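Catalase (Pseudomonas syringae, PDB 1M7S) decomposes hydrogen peroxide into water and oxygen with a haem cofactor, protecting the cell from peroxide toxicity. Local coordinates at the interface of chains A and B and the interface of chains A and C. Numbering follows the deposited sequence. Chains: chain A/B/C, Catalase.

Contact 1: the interface of chains A and B. Residues chain A 361-363, 366; chain B 44-45, 300, 305.
With CG set opposite its carbonyl carbon (chi1 -59°), A:Asp362 lays its carboxylate on the ring of B:Phe300, whose own CG is trans to the backbone N (chi1 179°). The two planes are stacked almost parallel; CB of A:Asp362 sits over the middle of the ring, 3.6 Å from its centroid, as a CH-pi contact. CB of A:Asn366 meets the edge, so one catalase subunit, chain A, covers a face and the edge, while CG of B:Gln305, from the ring's own chain, lies over the opposite face, toward its rim. B:Gln305 reads the backbone of A:Asn366 with both ends of its amide: OE1 takes the main-chain N of A:Asn366 on a lone pair, while NE2 gives a nearly straight bond of 2.9 Å to the main-chain O of the same residue. Across the patch, the extended side chain of A:Gln361 points its amide NE2 at OE1 of B:Glu44 over 3.1 Å, approaching from above the carboxylate plane. OE1 also takes NH1 of neighbouring B:Arg45 on its anti lone pair, a salt bridge within chain B that probably offsets part of its charge. The backbone O of B:Glu44 accepts N of A:Gly363. Water 1 joins N of A:Gln361 to OE2 of B:Glu44. Water 2 bridges OD2 of A:Asp362, NH1 of B:Arg45 and the carbonyl O of B:Glu44, lying 2.8 Å from OD2 of A:Asp362.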
loop_
_atom_site.group_PDB
_atom_site.type_symbol
_atom_site.label_atom_id
_atom_site.label_comp_id
_atom_site.label_asym_id
_atom_site.label_seq_id
_atom_site.Cartn_x
_atom_site.Cartn_y
_atom_site.Cartn_z
ATOM N N GLN A 361 -5.324 13.301 11.255
ATOM C CA GLN A 361 -6.469 13.047 10.373
ATOM C C GLN A 361 -6.176 12.287 9.094
ATOM O O GLN A 361 -5.049 11.997 8.698
ATOM C CB GLN A 361 -7.040 14.439 9.978
ATOM C CG GLN A 361 -6.082 15.232 9.107
ATOM C CD GLN A 361 -6.663 16.527 8.550
ATOM O OE1 GLN A 361 -7.693 16.955 9.075
ATOM N NE2 GLN A 361 -5.988 17.083 7.547
ATOM N N ASP A 362 -7.272 12.065 8.360
ATOM C CA ASP A 362 -7.249 11.456 7.033
ATOM C C ASP A 362 -6.473 10.126 7.047
ATOM O O ASP A 362 -6.629 9.365 8.001
ATOM C CB ASP A 362 -6.706 12.432 5.999
ATOM C CG ASP A 362 -7.453 13.738 5.849
ATOM O OD1 ASP A 362 -8.451 13.910 6.609
ATOM O OD2 ASP A 362 -7.030 14.599 5.038
ATOM N N GLY A 363 -5.664 9.885 6.040
ATOM C CA GLY A 363 -4.956 8.591 5.951
ATOM C C GLY A 363 -5.889 7.539 5.334
ATOM O O GLY A 363 -7.115 7.641 5.376
ATOM N N ASN A 366 -10.075 5.968 6.536
ATOM C CA ASN A 366 -10.428 6.737 7.732
ATOM C C ASN A 366 -11.921 6.504 8.021
ATOM O O ASN A 366 -12.769 6.877 7.206
ATOM C CB ASN A 366 -10.105 8.209 7.517
ATOM C CG ASN A 366 -10.298 8.969 8.840
ATOM O OD1 ASN A 366 -11.406 8.948 9.381
ATOM N ND2 ASN A 366 -9.273 9.612 9.394
ATOM N N GLU B 44 -1.198 11.312 5.482
ATOM C CA GLU B 44 -2.574 11.762 5.269
ATOM C C GLU B 44 -3.103 11.547 3.873
ATOM O O GLU B 44 -4.330 11.406 3.718
ATOM C CB GLU B 44 -2.613 13.309 5.544
ATOM C CG GLU B 44 -2.729 13.653 7.001
ATOM C CD GLU B 44 -2.882 15.128 7.324
ATOM O OE1 GLU B 44 -3.329 15.866 6.438
ATOM O OE2 GLU B 44 -2.523 15.528 8.455
ATOM N N ARG B 45 -2.284 11.640 2.839
ATOM C CA ARG B 45 -2.805 11.629 1.460
ATOM C C ARG B 45 -2.964 10.238 0.878
ATOM O O ARG B 45 -2.159 9.355 1.219
ATOM C CB ARG B 45 -1.799 12.386 0.565
ATOM C CG ARG B 45 -1.494 13.834 1.004
ATOM C CD ARG B 45 -2.629 14.830 0.572
ATOM N NE ARG B 45 -2.367 16.075 1.340
ATOM C CZ ARG B 45 -2.767 16.499 2.510
ATOM N NH1 ARG B 45 -3.628 15.891 3.283
ATOM N NH2 ARG B 45 -2.301 17.645 3.010
ATOM N N PHE B 300 -12.829 14.784 3.340
ATOM C CA PHE B 300 -11.996 13.606 3.099
ATOM C C PHE B 300 -12.774 12.332 3.383
ATOM O O PHE B 300 -12.761 11.421 2.556
ATOM C CB PHE B 300 -10.721 13.611 3.990
ATOM C CG PHE B 300 -9.869 12.379 3.759
ATOM C CD1 PHE B 300 -9.965 11.295 4.612
ATOM C CD2 PHE B 300 -8.982 12.366 2.687
ATOM C CE1 PHE B 300 -9.192 10.155 4.399
ATOM C CE2 PHE B 300 -8.209 11.222 2.469
ATOM C CZ PHE B 300 -8.302 10.155 3.328
ATOM N N GLN B 305 -13.416 9.772 0.033
ATOM C CA GLN B 305 -13.525 8.320 0.140
ATOM C C GLN B 305 -14.747 7.710 -0.500
ATOM O O GLN B 305 -14.831 6.467 -0.462
ATOM C CB GLN B 305 -13.432 7.893 1.633
ATOM C CG GLN B 305 -12.025 8.195 2.183
ATOM C CD GLN B 305 -11.805 7.643 3.570
ATOM O OE1 GLN B 305 -10.732 7.097 3.912
ATOM N NE2 GLN B 305 -12.808 7.775 4.436
HETATM O O HOH W 1 -2.519 13.889 10.681
HETATM O O HOH W 2 -5.499 13.808 2.808
#

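Contact 2: the interface of chains A and C. Residues chain A 376, 379-381; chain C 160, 164, 442, 445.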
loop_
_atom_site.group_PDB
_atom_site.type_symbol
_atom_site.label_atom_id
_atom_site.label_comp_id
_atom_site.label_asym_id
_atom_site.label_seq_id
_atom_site.Cartn_x
_atom_site.Cartn_y
_atom_site.Cartn_z
ATOM N N TYR A 376 -6.424 21.833 14.104
ATOM C CA TYR A 376 -5.151 22.451 14.475
ATOM C C TYR A 376 -5.206 22.893 15.945
ATOM O O TYR A 376 -6.294 23.035 16.554
ATOM C CB TYR A 376 -4.849 23.624 13.550
ATOM C CG TYR A 376 -5.943 24.679 13.483
ATOM C CD1 TYR A 376 -6.003 25.716 14.405
ATOM C CD2 TYR A 376 -6.909 24.599 12.487
ATOM C CE1 TYR A 376 -7.008 26.678 14.323
ATOM C CE2 TYR A 376 -7.930 25.540 12.400
ATOM C CZ TYR A 376 -7.961 26.573 13.340
ATOM O OH TYR A 376 -8.975 27.508 13.246
ATOM N N SER A 379 -6.105 26.620 19.237
ATOM C CA SER A 379 -7.263 27.287 18.630
ATOM C C SER A 379 -8.037 28.025 19.721
ATOM O O SER A 379 -8.207 27.452 20.797
ATOM C CB SER A 379 -8.227 26.322 17.934
ATOM O OG SER A 379 -9.540 26.885 17.788
ATOM N N ARG A 380 -8.533 29.236 19.426
ATOM C CA ARG A 380 -9.339 29.893 20.461
ATOM C C ARG A 380 -10.824 29.590 20.249
ATOM O O ARG A 380 -11.674 29.843 21.118
ATOM C CB ARG A 380 -9.021 31.374 20.544
ATOM C CG ARG A 380 -9.495 32.274 19.427
ATOM C CD ARG A 380 -9.067 33.719 19.661
ATOM N NE ARG A 380 -7.622 33.918 19.537
ATOM C CZ ARG A 380 -6.796 34.082 20.568
ATOM N NH1 ARG A 380 -7.282 34.126 21.801
ATOM N NH2 ARG A 380 -5.506 34.240 20.337
ATOM N N LEU A 381 -11.157 28.988 19.106
ATOM C CA LEU A 381 -12.533 28.603 18.835
ATOM C C LEU A 381 -12.852 27.227 19.363
ATOM O O LEU A 381 -13.907 27.010 19.971
ATOM C CB LEU A 381 -12.835 28.649 17.335
ATOM C CG LEU A 381 -12.326 29.901 16.619
ATOM C CD1 LEU A 381 -12.411 29.683 15.123
ATOM C CD2 LEU A 381 -13.063 31.153 17.073
ATOM N N ASP C 160 -6.857 32.189 13.320
ATOM C CA ASP C 160 -7.245 31.687 14.632
ATOM C C ASP C 160 -5.971 31.059 15.236
ATOM O O ASP C 160 -5.552 31.342 16.353
ATOM C CB ASP C 160 -8.307 30.607 14.486
ATOM C CG ASP C 160 -8.621 29.815 15.710
ATOM O OD1 ASP C 160 -8.352 30.220 16.865
ATOM O OD2 ASP C 160 -9.152 28.685 15.621
ATOM N N HIS C 164 -2.001 32.910 18.053
ATOM C CA HIS C 164 -1.245 32.365 19.173
ATOM C C HIS C 164 0.232 32.254 18.868
ATOM O O HIS C 164 1.005 31.636 19.640
ATOM C CB HIS C 164 -1.767 30.945 19.440
ATOM C CG HIS C 164 -3.232 30.838 19.713
ATOM N ND1 HIS C 164 -4.180 30.713 18.699
ATOM C CD2 HIS C 164 -3.897 30.836 20.887
ATOM C CE1 HIS C 164 -5.385 30.637 19.285
ATOM N NE2 HIS C 164 -5.245 30.706 20.591
ATOM N N LEU C 442 -12.306 35.920 13.318
ATOM C CA LEU C 442 -12.994 36.267 14.549
ATOM C C LEU C 442 -12.325 37.505 15.179
ATOM O O LEU C 442 -11.097 37.655 15.185
ATOM C CB LEU C 442 -12.917 35.093 15.531
ATOM C CG LEU C 442 -11.520 34.913 16.177
ATOM C CD1 LEU C 442 -11.566 35.240 17.654
ATOM C CD2 LEU C 442 -11.017 33.523 15.856
ATOM N N SER C 445 -9.073 37.018 17.552
ATOM C CA SER C 445 -7.887 36.662 16.799
ATOM C C SER C 445 -7.477 37.811 15.900
ATOM O O SER C 445 -6.306 38.079 15.657
ATOM C CB SER C 445 -8.105 35.444 15.845
ATOM O OG SER C 445 -8.444 34.334 16.677
#
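A loop of chain A that carries A:Tyr376 and A:Ser379 to A:Leu381 packs against the end of helix 156-162 of chain C, with the loop residue C:His164 after it, and against the start of helix 443-456, with C:Leu442 just before it, between catalase subunits. C:Asp160 is the polar centre. Its OD2 accepts the phenol OH of A:Tyr376 at 2.7 Å on the anti side, slightly out of the carboxylate plane, and OG of A:Ser379 at 2.8 Å on the syn lone pair. The other oxygen, OD1, takes the main-chain N of A:Arg380 at 2.8 Å, also by its syn lone pair. Three donors thus grip both oxygens and fix the rotation of the carboxylate. Beyond it, the bend of A:Arg380 at chi3 (69°) turns the guanidinium flat onto the imidazole of C:His164, the planes only 3° apart. NH2 of A:Arg380 lies over that face, toward its rim, 3.7 Å from the ring centroid, in a cation-pi contact. A bent bond from ND1 to the backbone O of C:Asp160 probably steadies C:His164, so C:Asp160 binds the loop with its carboxylate and supports the stacked ring with its carbonyl. NE of A:Arg380 makes a weak bond to OG of C:Ser445. A:Leu381 and C:Leu442 meet tip to tip, their CD2 methyls in tight contact. The receiving groups come from sequence-distant parts of chain C, where its C-terminal helical region lies against helix 156-162.

The centres of contact 1 and contact 2 lie about 23 Å apart, and both draw on chain A's long loop region between the 3-10 helices 348-350 and 388-390, residues 361-366 in the first and 376-381 in the second. No residue is shared, but one continuous segment reaches two different neighbours, B and then C, and so ties together three chains of the four-subunit assembly. Each interface is two-fold symmetric, so both contacts recur with the chains exchanged. Contact 1 is about 28 Å and contact 2 about 45 Å from A:His52, which suggests that the contacts serve assembly.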